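Local coordinates for uncharacterized protein Dfer_1899 (Dyadobacter fermentans, PDB 5HX0) that is of unknown function but has the six-bladed beta-propeller fold and Asp-box sequence of non-viral sialidases, so it may act on or bind sugars, at residues T227-Q230 and S231-K234; P188-I191 and E192-N196; P79-V83 and F84-G88; S294-G297 and G298-F301. All coordinates share one frame; numbering follows the deposited sequence.

Contact 1 of 4, residues T227-Q230 and S231-K234; sequences TDRQ and SPNK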
loop_
_atom_site.group_PDB
_atom_site.type_symbol
_atom_site.label_atom_id
_atom_site.label_comp_id
_atom_site.label_asym_id
_atom_site.label_seq_id
_atom_site.Cartn_x
_atom_site.Cartn_y
_atom_site.Cartn_z
ATOM N N THR A 227 -3.805 -14.524 -22.621
ATOM C CA THR A 227 -4.353 -15.875 -22.553
ATOM C C THR A 227 -5.327 -16.033 -23.710
ATOM O O THR A 227 -6.324 -15.309 -23.772
ATOM C CB THR A 227 -5.077 -16.121 -21.226
ATOM O OG1 THR A 227 -4.172 -15.997 -20.134
ATOM C CG2 THR A 227 -5.695 -17.531 -21.197
ATOM N N ASP A 228 -5.030 -16.947 -24.633
ATOM C CA ASP A 228 -5.867 -17.143 -25.805
ATOM C C ASP A 228 -6.549 -18.504 -25.850
ATOM O O ASP A 228 -7.302 -18.767 -26.787
ATOM C CB ASP A 228 -5.079 -16.902 -27.105
ATOM C CG ASP A 228 -3.824 -17.753 -27.240
ATOM O OD1 ASP A 228 -3.637 -18.756 -26.517
ATOM O OD2 ASP A 228 -3.013 -17.387 -28.122
ATOM N N ARG A 229 -6.329 -19.357 -24.856
ATOM C CA ARG A 229 -7.053 -20.612 -24.719
ATOM C C ARG A 229 -7.145 -20.915 -23.234
ATOM O O ARG A 229 -6.205 -20.639 -22.486
ATOM C CB ARG A 229 -6.357 -21.767 -25.462
ATOM C CG ARG A 229 -7.003 -23.136 -25.236
ATOM C CD ARG A 229 -6.487 -24.153 -26.232
ATOM N NE ARG A 229 -5.144 -24.631 -25.905
ATOM C CZ ARG A 229 -4.305 -25.152 -26.802
ATOM N NH1 ARG A 229 -4.665 -25.241 -28.079
ATOM N NH2 ARG A 229 -3.106 -25.577 -26.431
ATOM N N GLN A 230 -8.272 -21.481 -22.815
ATOM C CA GLN A 230 -8.476 -21.657 -21.385
ATOM C C GLN A 230 -8.072 -23.041 -20.892
ATOM O O GLN A 230 -7.470 -23.154 -19.819
ATOM C CB GLN A 230 -9.935 -21.389 -21.043
ATOM C CG GLN A 230 -10.222 -21.417 -19.569
ATOM C CD GLN A 230 -11.677 -21.132 -19.274
ATOM O OE1 GLN A 230 -12.460 -20.825 -20.178
ATOM N NE2 GLN A 230 -12.052 -21.240 -18.008
ATOM N N SER A 231 -8.402 -24.095 -21.636
ATOM C CA SER A 231 -8.029 -25.452 -21.230
ATOM C C SER A 231 -7.555 -26.280 -22.418
ATOM O O SER A 231 -8.327 -26.580 -23.326
ATOM C CB SER A 231 -9.194 -26.158 -20.543
ATOM O OG SER A 231 -9.632 -25.432 -19.412
ATOM N N PRO A 232 -6.263 -26.635 -22.420
ATOM C CA PRO A 232 -5.331 -26.175 -21.388
ATOM C C PRO A 232 -4.927 -24.707 -21.607
ATOM O O PRO A 232 -5.029 -24.214 -22.733
ATOM C CB PRO A 232 -4.136 -27.116 -21.556
ATOM C CG PRO A 232 -4.135 -27.438 -23.015
ATOM C CD PRO A 232 -5.592 -27.449 -23.452
ATOM N N ASN A 233 -4.520 -24.028 -20.535
ATOM C CA ASN A 233 -4.093 -22.634 -20.616
ATOM C C ASN A 233 -3.022 -22.451 -21.691
ATOM O O ASN A 233 -2.073 -23.233 -21.778
ATOM C CB ASN A 233 -3.562 -22.192 -19.247
ATOM C CG ASN A 233 -3.108 -20.748 -19.229
ATOM O OD1 ASN A 233 -1.961 -20.437 -19.569
ATOM N ND2 ASN A 233 -4.003 -19.854 -18.825
ATOM N N LYS A 234 -3.193 -21.434 -22.533
ATOM C CA LYS A 234 -2.149 -21.049 -23.476
ATOM C C LYS A 234 -2.077 -19.533 -23.561
ATOM O O LYS A 234 -3.107 -18.850 -23.518
ATOM C CB LYS A 234 -2.379 -21.634 -24.881
ATOM C CG LYS A 234 -1.126 -21.581 -25.776
ATOM C CD LYS A 234 -1.366 -22.289 -27.107
ATOM C CE LYS A 234 -2.485 -21.629 -27.872
ATOM N NZ LYS A 234 -2.069 -20.312 -28.494
HETATM O O HOH W 1 -1.465 -25.227 -23.890
HETATM O O HOH W 2 -6.711 -20.260 -18.491
#
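The guanidinium of R229 carries the aliphatic end of K234 over one face, with CE of K234 4.1 Å above the plane near its centre, while the carbonyl O of P232 and a water lie at its edge, in plane. NE of R229 donates to P232 O at 3.2 Å, and the bond is flat with both the guanidinium and the carbonyl. A bend at chi3 (76°) in the otherwise extended R229 chain brings NE to the P232 oxygen. A water accepts from NH2 of R229 and donates to the O of N233, bridging them. K234 folds twice, at chi3 and chi4, which brings NZ back to D228 in a salt bridge of 3.0 Å to OD1. The amine meets OD1 on the syn side but 30° out of the carboxylate plane, and its bond to OD2 is weak. D258 O takes another bond from NZ, and S236 OG holds OD2 of D228. In the backbone, D228 N donates to K234 O (2.9 Å) and K234 N to R229 O (3.1 Å). D228 and R229 thus both face K234, a classic beta bulge at the mouth of the turn joining strands 220-229 and 234-242; a cis peptide precedes P232 within that turn. R229 NH1 and K234 NZ are like charges 5.6 Å apart, so the nearby D228 carboxylate probably makes their closeness affordable and helps keep the lysine protonated.

Contact 2 of 4, residues P188-I191 and E192-N196; sequences PPHI and EPEIN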
loop_
_atom_site.group_PDB
_atom_site.type_symbol
_atom_site.label_atom_id
_atom_site.label_comp_id
_atom_site.label_asym_id
_atom_site.label_seq_id
_atom_site.Cartn_x
_atom_site.Cartn_y
_atom_site.Cartn_z
ATOM N N PRO A 188 -3.730 -0.428 -19.619
ATOM C CA PRO A 188 -3.527 -0.798 -21.017
ATOM C C PRO A 188 -4.833 -1.268 -21.630
ATOM O O PRO A 188 -5.757 -1.673 -20.905
ATOM C CB PRO A 188 -2.505 -1.939 -20.942
ATOM C CG PRO A 188 -1.734 -1.661 -19.683
ATOM C CD PRO A 188 -2.774 -1.111 -18.720
ATOM N N PRO A 189 -4.956 -1.231 -22.950
ATOM C CA PRO A 189 -6.165 -1.768 -23.574
ATOM C C PRO A 189 -6.269 -3.262 -23.326
ATOM O O PRO A 189 -5.268 -3.964 -23.147
ATOM C CB PRO A 189 -5.965 -1.462 -25.062
ATOM C CG PRO A 189 -4.464 -1.405 -25.231
ATOM C CD PRO A 189 -3.959 -0.796 -23.951
ATOM N N HIS A 190 -7.501 -3.747 -23.302
ATOM C CA HIS A 190 -7.717 -5.169 -23.517
ATOM C C HIS A 190 -7.491 -5.470 -24.996
ATOM O O HIS A 190 -7.979 -4.739 -25.857
ATOM C CB HIS A 190 -9.134 -5.562 -23.104
ATOM C CG HIS A 190 -9.537 -6.911 -23.599
ATOM N ND1 HIS A 190 -10.266 -7.092 -24.754
ATOM C CD2 HIS A 190 -9.266 -8.149 -23.124
ATOM C CE1 HIS A 190 -10.448 -8.384 -24.958
ATOM N NE2 HIS A 190 -9.855 -9.048 -23.982
ATOM N N ILE A 191 -6.745 -6.519 -25.303
ATOM C CA ILE A 191 -6.488 -6.863 -26.699
ATOM C C ILE A 191 -7.307 -8.094 -27.066
ATOM O O ILE A 191 -7.573 -8.971 -26.232
ATOM C CB ILE A 191 -4.987 -7.066 -27.000
ATOM C CG1 ILE A 191 -4.370 -8.111 -26.071
ATOM C CG2 ILE A 191 -4.248 -5.723 -26.870
ATOM C CD1 ILE A 191 -3.031 -8.661 -26.577
ATOM N N GLU A 192 -7.732 -8.135 -28.333
ATOM C CA GLU A 192 -8.676 -9.150 -28.798
ATOM C C GLU A 192 -8.285 -10.586 -28.464
ATOM O O GLU A 192 -9.177 -11.366 -28.098
ATOM C CB GLU A 192 -8.882 -8.987 -30.315
ATOM C CG GLU A 192 -9.971 -9.872 -30.916
ATOM C CD GLU A 192 -10.079 -9.727 -32.432
ATOM O OE1 GLU A 192 -9.226 -9.033 -33.033
ATOM O OE2 GLU A 192 -11.020 -10.306 -33.023
ATOM N N PRO A 193 -7.022 -11.010 -28.561
ATOM C CA PRO A 193 -6.705 -12.414 -28.233
ATOM C C PRO A 193 -6.964 -12.802 -26.787
ATOM O O PRO A 193 -7.142 -13.993 -26.513
ATOM C CB PRO A 193 -5.212 -12.521 -28.572
ATOM C CG PRO A 193 -5.008 -11.473 -29.622
ATOM C CD PRO A 193 -5.874 -10.331 -29.191
ATOM N N GLU A 194 -6.985 -11.853 -25.856
ATOM C CA GLU A 194 -7.119 -12.150 -24.429
ATOM C C GLU A 194 -8.557 -12.527 -24.080
ATOM O O GLU A 194 -9.482 -11.753 -24.333
ATOM C CB GLU A 194 -6.689 -10.928 -23.609
ATOM C CG GLU A 194 -7.016 -11.002 -22.124
ATOM C CD GLU A 194 -6.213 -12.101 -21.425
ATOM O OE1 GLU A 194 -4.966 -12.054 -21.502
ATOM O OE2 GLU A 194 -6.820 -13.017 -20.828
ATOM N N ILE A 195 -8.738 -13.683 -23.440
ATOM C CA ILE A 195 -10.088 -14.146 -23.138
ATOM C C ILE A 195 -10.607 -13.760 -21.761
ATOM O O ILE A 195 -11.822 -13.834 -21.542
ATOM C CB ILE A 195 -10.204 -15.678 -23.239
ATOM C CG1 ILE A 195 -9.417 -16.330 -22.093
ATOM C CG2 ILE A 195 -9.789 -16.165 -24.652
ATOM C CD1 ILE A 195 -9.467 -17.838 -22.078
ATOM N N ASN A 196 -9.738 -13.379 -20.827
ATOM C CA ASN A 196 -10.155 -13.242 -19.434
ATOM C C ASN A 196 -10.853 -11.910 -19.157
ATOM O O ASN A 196 -10.663 -10.911 -19.862
ATOM C CB ASN A 196 -8.957 -13.364 -18.494
ATOM C CG ASN A 196 -8.429 -14.760 -18.426
ATOM O OD1 ASN A 196 -7.266 -15.011 -18.740
ATOM N ND2 ASN A 196 -9.281 -15.689 -18.034
#
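From I191 to E194 the backbone makes a type I beta turn, closed by E194 N donating to I191 O at 3.0 Å. E192 and P193 occupy its two middle positions. The H190 side chain closes the same bend a second time: its CG stands anti to the backbone N (chi1 166°), and the ring edge comes to the backbone of E194, where NE2 donates to E194 O at 2.8 Å. The oxygen lies close to the ring plane, and the N-H...O angle is 157°. NE2 therefore carries a hydrogen. CG of E194 touches the ring at CD2, 3.8 Å away, but a bend at chi2 then takes the carboxylate off in another direction, its plane 63° from that of the imidazole. There OE2 accepts from N196 N at 2.9 Å through its anti lone pair, and OE1 accepts from T227 N, so the buried carboxylate ties two backbone amides together. On the turn itself, I191 and P193 cross at about a right angle, CB of I191 lying 4.0 Å from CD of P193. I191 packs on A226, H238 and L240, and P193 also touches H238. The turn belongs to the irregular linker between strands 183-186 and 213-214, which carries the chain from one propeller blade to the next while lying against strands 220-229 and 234-242 of the later blade.

Contact 3 of 4, residues P79-V83 and F84-G88; sequences PDRKV and FGEKG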
loop_
_atom_site.group_PDB
_atom_site.type_symbol
_atom_site.label_atom_id
_atom_site.label_comp_id
_atom_site.label_asym_id
_atom_site.label_seq_id
_atom_site.Cartn_x
_atom_site.Cartn_y
_atom_site.Cartn_z
ATOM N N PRO A 79 5.218 -9.682 2.203
ATOM C CA PRO A 79 5.649 -10.440 3.379
ATOM C C PRO A 79 6.228 -11.781 2.973
ATOM O O PRO A 79 5.708 -12.452 2.079
ATOM C CB PRO A 79 4.356 -10.612 4.191
ATOM C CG PRO A 79 3.495 -9.457 3.788
ATOM C CD PRO A 79 3.816 -9.217 2.319
ATOM N N ASP A 80 7.348 -12.147 3.602
ATOM C CA ASP A 80 7.705 -13.561 3.665
ATOM C C ASP A 80 6.716 -14.220 4.611
ATOM O O ASP A 80 6.659 -13.850 5.786
ATOM C CB ASP A 80 9.134 -13.757 4.163
ATOM C CG ASP A 80 9.590 -15.222 4.056
ATOM O OD1 ASP A 80 8.872 -16.129 4.555
ATOM O OD2 ASP A 80 10.652 -15.471 3.434
ATOM N N ARG A 81 5.920 -15.169 4.097
ATOM C CA ARG A 81 4.797 -15.691 4.872
ATOM C C ARG A 81 5.254 -16.435 6.116
ATOM O O ARG A 81 4.425 -16.718 6.990
ATOM C CB ARG A 81 3.916 -16.595 3.995
ATOM C CG ARG A 81 3.363 -15.892 2.712
ATOM C CD ARG A 81 2.484 -14.706 3.048
ATOM N NE ARG A 81 1.274 -15.148 3.750
ATOM C CZ ARG A 81 0.163 -14.417 3.874
ATOM N NH1 ARG A 81 0.092 -13.198 3.353
ATOM N NH2 ARG A 81 -0.879 -14.904 4.533
ATOM N N LYS A 82 6.557 -16.744 6.232
ATOM C CA LYS A 82 7.054 -17.310 7.482
ATOM C C LYS A 82 6.840 -16.379 8.671
ATOM O O LYS A 82 6.759 -16.861 9.807
ATOM C CB LYS A 82 8.536 -17.670 7.353
ATOM C CG LYS A 82 8.754 -18.951 6.550
ATOM C CD LYS A 82 10.230 -19.171 6.235
ATOM C CE LYS A 82 10.442 -20.412 5.382
ATOM N NZ LYS A 82 11.824 -20.446 4.806
ATOM N N VAL A 83 6.714 -15.066 8.452
ATOM C CA VAL A 83 6.411 -14.187 9.590
ATOM C C VAL A 83 5.035 -14.482 10.196
ATOM O O VAL A 83 4.764 -14.093 11.339
ATOM C CB VAL A 83 6.488 -12.687 9.234
ATOM C CG1 VAL A 83 7.860 -12.305 8.650
ATOM C CG2 VAL A 83 5.280 -12.252 8.329
ATOM N N PHE A 84 4.143 -15.122 9.446
ATOM C CA PHE A 84 2.844 -15.538 9.960
ATOM C C PHE A 84 2.813 -17.008 10.358
ATOM O O PHE A 84 1.723 -17.575 10.520
ATOM C CB PHE A 84 1.760 -15.285 8.918
ATOM C CG PHE A 84 1.625 -13.844 8.515
ATOM C CD1 PHE A 84 1.452 -12.849 9.474
ATOM C CD2 PHE A 84 1.671 -13.486 7.173
ATOM C CE1 PHE A 84 1.318 -11.510 9.098
ATOM C CE2 PHE A 84 1.536 -12.155 6.793
ATOM C CZ PHE A 84 1.363 -11.173 7.755
ATOM N N GLY A 85 3.971 -17.654 10.474
ATOM C CA GLY A 85 3.968 -19.065 10.825
ATOM C C GLY A 85 3.543 -19.993 9.713
ATOM O O GLY A 85 3.242 -21.162 9.979
ATOM N N GLU A 86 3.508 -19.518 8.467
ATOM C CA GLU A 86 3.102 -20.377 7.364
ATOM C C GLU A 86 4.313 -21.128 6.802
ATOM O O GLU A 86 5.463 -20.825 7.110
ATOM C CB GLU A 86 2.387 -19.548 6.290
ATOM C CG GLU A 86 1.203 -18.761 6.881
ATOM C CD GLU A 86 0.479 -17.864 5.882
ATOM O OE1 GLU A 86 0.849 -17.836 4.682
ATOM O OE2 GLU A 86 -0.474 -17.175 6.319
ATOM N N LYS A 87 4.035 -22.135 5.971
ATOM C CA LYS A 87 5.082 -23.039 5.498
ATOM C C LYS A 87 5.990 -22.408 4.439
ATOM O O LYS A 87 7.190 -22.729 4.385
ATOM C CB LYS A 87 4.436 -24.318 4.947
ATOM C CG LYS A 87 3.489 -24.051 3.775
ATOM C CD LYS A 87 2.773 -25.302 3.295
ATOM C CE LYS A 87 1.958 -24.995 2.049
ATOM N NZ LYS A 87 2.836 -24.440 0.981
ATOM N N GLY A 88 5.457 -21.542 3.583
ATOM C CA GLY A 88 6.270 -20.955 2.529
ATOM C C GLY A 88 5.516 -19.816 1.872
ATOM O O GLY A 88 4.379 -19.498 2.236
#
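R81, F84 and E86 make up the body of this compact loop. R81 grips E86 side-on in a two-pronged salt bridge, NE reaching OE1 and NH2 reaching OE2, each at 2.9 Å. The grip is skewed: the two planes stand 46° apart, and OE1 is met from above its carboxylate while OE2 is met on the syn side. The two side chains run alongside each other, R81 bent at chi2 and chi3 and E86 extended beyond CG. Over one face of the guanidinium sits the F84 ring, with CD2 of F84 3.7 Å above its centre. Ring and guanidinium are far from parallel, 63° apart, which rules out a flat stack. CG2 of V83 lies over one face of the phenyl in a CH-pi contact, 3.8 Å from the centroid and almost on the ring normal. CE2 of F84 also reaches CB of P79 at 4.1 Å. In the backbone, R81 O accepts from F84 N (2.9 Å) and from E86 N (3.3 Å), which come from opposite faces of its carbonyl plane, and G85 N donates to K82 O. D80 OD1 opens the short 3-10 segment with an Asx turn to K82 N. NH1 of R81 makes a further salt bridge to OD2 of D93. The loop connects strands 71-79 and 97-103 and projects to the second subunit, whose R148 N donates to E86 OE2, whose F146 O accepts from R81 NH2 and whose L147 packs on F84, all three in that subunit's link between strand 137-145 and helix 149-154.

Contact 4 of 4, residues S294-G297 and G298-F301; sequences SVDG and GKTF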
loop_
_atom_site.group_PDB
_atom_site.type_symbol
_atom_site.label_atom_id
_atom_site.label_comp_id
_atom_site.label_asym_id
_atom_site.label_seq_id
_atom_site.Cartn_x
_atom_site.Cartn_y
_atom_site.Cartn_z
ATOM N N SER A 294 10.755 -8.671 -36.397
ATOM C CA SER A 294 10.018 -7.903 -37.399
ATOM C C SER A 294 10.992 -7.032 -38.177
ATOM O O SER A 294 11.802 -6.309 -37.580
ATOM C CB SER A 294 8.946 -7.018 -36.757
ATOM O OG SER A 294 8.390 -6.125 -37.717
ATOM N N VAL A 295 10.897 -7.075 -39.505
ATOM C CA VAL A 295 11.716 -6.215 -40.348
ATOM C C VAL A 295 10.929 -5.066 -40.955
ATOM O O VAL A 295 11.492 -4.307 -41.755
ATOM C CB VAL A 295 12.421 -7.018 -41.459
ATOM C CG1 VAL A 295 13.322 -8.102 -40.862
ATOM C CG2 VAL A 295 11.392 -7.607 -42.417
ATOM N N ASP A 296 9.653 -4.906 -40.612
ATOM C CA ASP A 296 8.828 -3.851 -41.185
ATOM C C ASP A 296 8.286 -2.928 -40.098
ATOM O O ASP A 296 7.156 -2.432 -40.176
ATOM C CB ASP A 296 7.691 -4.435 -42.023
ATOM C CG ASP A 296 6.825 -5.404 -41.244
ATOM O OD1 ASP A 296 6.877 -5.399 -39.989
ATOM O OD2 ASP A 296 6.085 -6.170 -41.892
ATOM N N GLY A 297 9.090 -2.701 -39.067
ATOM C CA GLY A 297 8.726 -1.765 -38.027
ATOM C C GLY A 297 7.658 -2.253 -37.080
ATOM O O GLY A 297 6.974 -1.431 -36.474
ATOM N N GLY A 298 7.485 -3.567 -36.939
ATOM C CA GLY A 298 6.497 -4.105 -36.028
ATOM C C GLY A 298 5.142 -4.393 -36.637
ATOM O O GLY A 298 4.221 -4.767 -35.901
ATOM N N LYS A 299 4.992 -4.245 -37.956
ATOM C CA LYS A 299 3.715 -4.522 -38.611
ATOM C C LYS A 299 3.452 -6.022 -38.737
ATOM O O LYS A 299 2.302 -6.458 -38.634
ATOM C CB LYS A 299 3.677 -3.862 -39.993
ATOM C CG LYS A 299 3.736 -2.336 -39.954
ATOM C CD LYS A 299 3.935 -1.744 -41.338
ATOM C CE LYS A 299 3.758 -0.236 -41.310
ATOM N NZ LYS A 299 2.384 0.142 -40.862
ATOM N N THR A 300 4.490 -6.820 -38.980
ATOM C CA THR A 300 4.371 -8.268 -39.026
ATOM C C THR A 300 5.640 -8.867 -38.445
ATOM O O THR A 300 6.731 -8.311 -38.598
ATOM C CB THR A 300 4.191 -8.828 -40.457
ATOM O OG1 THR A 300 5.356 -8.525 -41.224
ATOM C CG2 THR A 300 2.971 -8.246 -41.159
ATOM N N PHE A 301 5.498 -10.024 -37.810
ATOM C CA PHE A 301 6.636 -10.777 -37.304
ATOM C C PHE A 301 6.773 -12.086 -38.072
ATOM O O PHE A 301 5.780 -12.771 -38.337
ATOM C CB PHE A 301 6.497 -11.049 -35.803
ATOM C CG PHE A 301 6.817 -9.852 -34.945
ATOM C CD1 PHE A 301 5.939 -8.791 -34.862
ATOM C CD2 PHE A 301 8.012 -9.785 -34.237
ATOM C CE1 PHE A 301 6.234 -7.688 -34.095
ATOM C CE2 PHE A 301 8.315 -8.676 -33.463
ATOM C CZ PHE A 301 7.423 -7.628 -33.393
HETATM O O HOH W 3 8.833 -8.678 -40.413
#
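CB of S294 sits squarely over one face of the F301 ring, a CH-pi contact 3.6 Å from the centroid and 6° off the normal. Its next atom, OG, is placed anti to the backbone N (chi1 171°), which carries it into the mouth of the loop. There it accepts firmly from G298 N at 2.8 Å and weakly from D296 N, with T300 O close by at 2.9 Å. A water accepts from V295 N and donates to T300 O, bridging the two arms of the loop. The carboxylate of D296 grips the other side of the loop. OD1 takes T300 N at 3.0 Å on the syn side, with an N-H...O angle of 161°, and receives a weaker bond from K299 N. OD2 takes the hydroxyl OG1 of T300 at 2.6 Å, also on the syn side, so both oxygens hold the same residue through its main chain and its side chain. G297 and G298 both have positive phi. G298 O is held in turn by S252 OG, and S294 and F301 both pack on V276. The sequence S-V-D-G-G-K-T-F and this bonding are those of an Asp box, the BNR repeat of sialidase-like propellers, in its usual place between the third and fourth strands of a blade, here 288-294 and 305-307.

Overall arrangement
Along the chain the four contacts come in series, 3, 2, 1, 4, and none nests in or crosses another. Contact 3 closes the loop between the second and third strands of an early blade. Contact 2 folds the linker from strand 183-186 to the next blade, and contact 1 closes the hairpin between that blade's middle strands. These two touch: I195 N bonds to T227 O at 2.9 Å, fastening the linker to strand 220-229, with centres about 13 Å apart. Contact 4 closes the last turn of the following blade, its centre about 46 Å from that of contact 3, on the opposite side of the chain's centre.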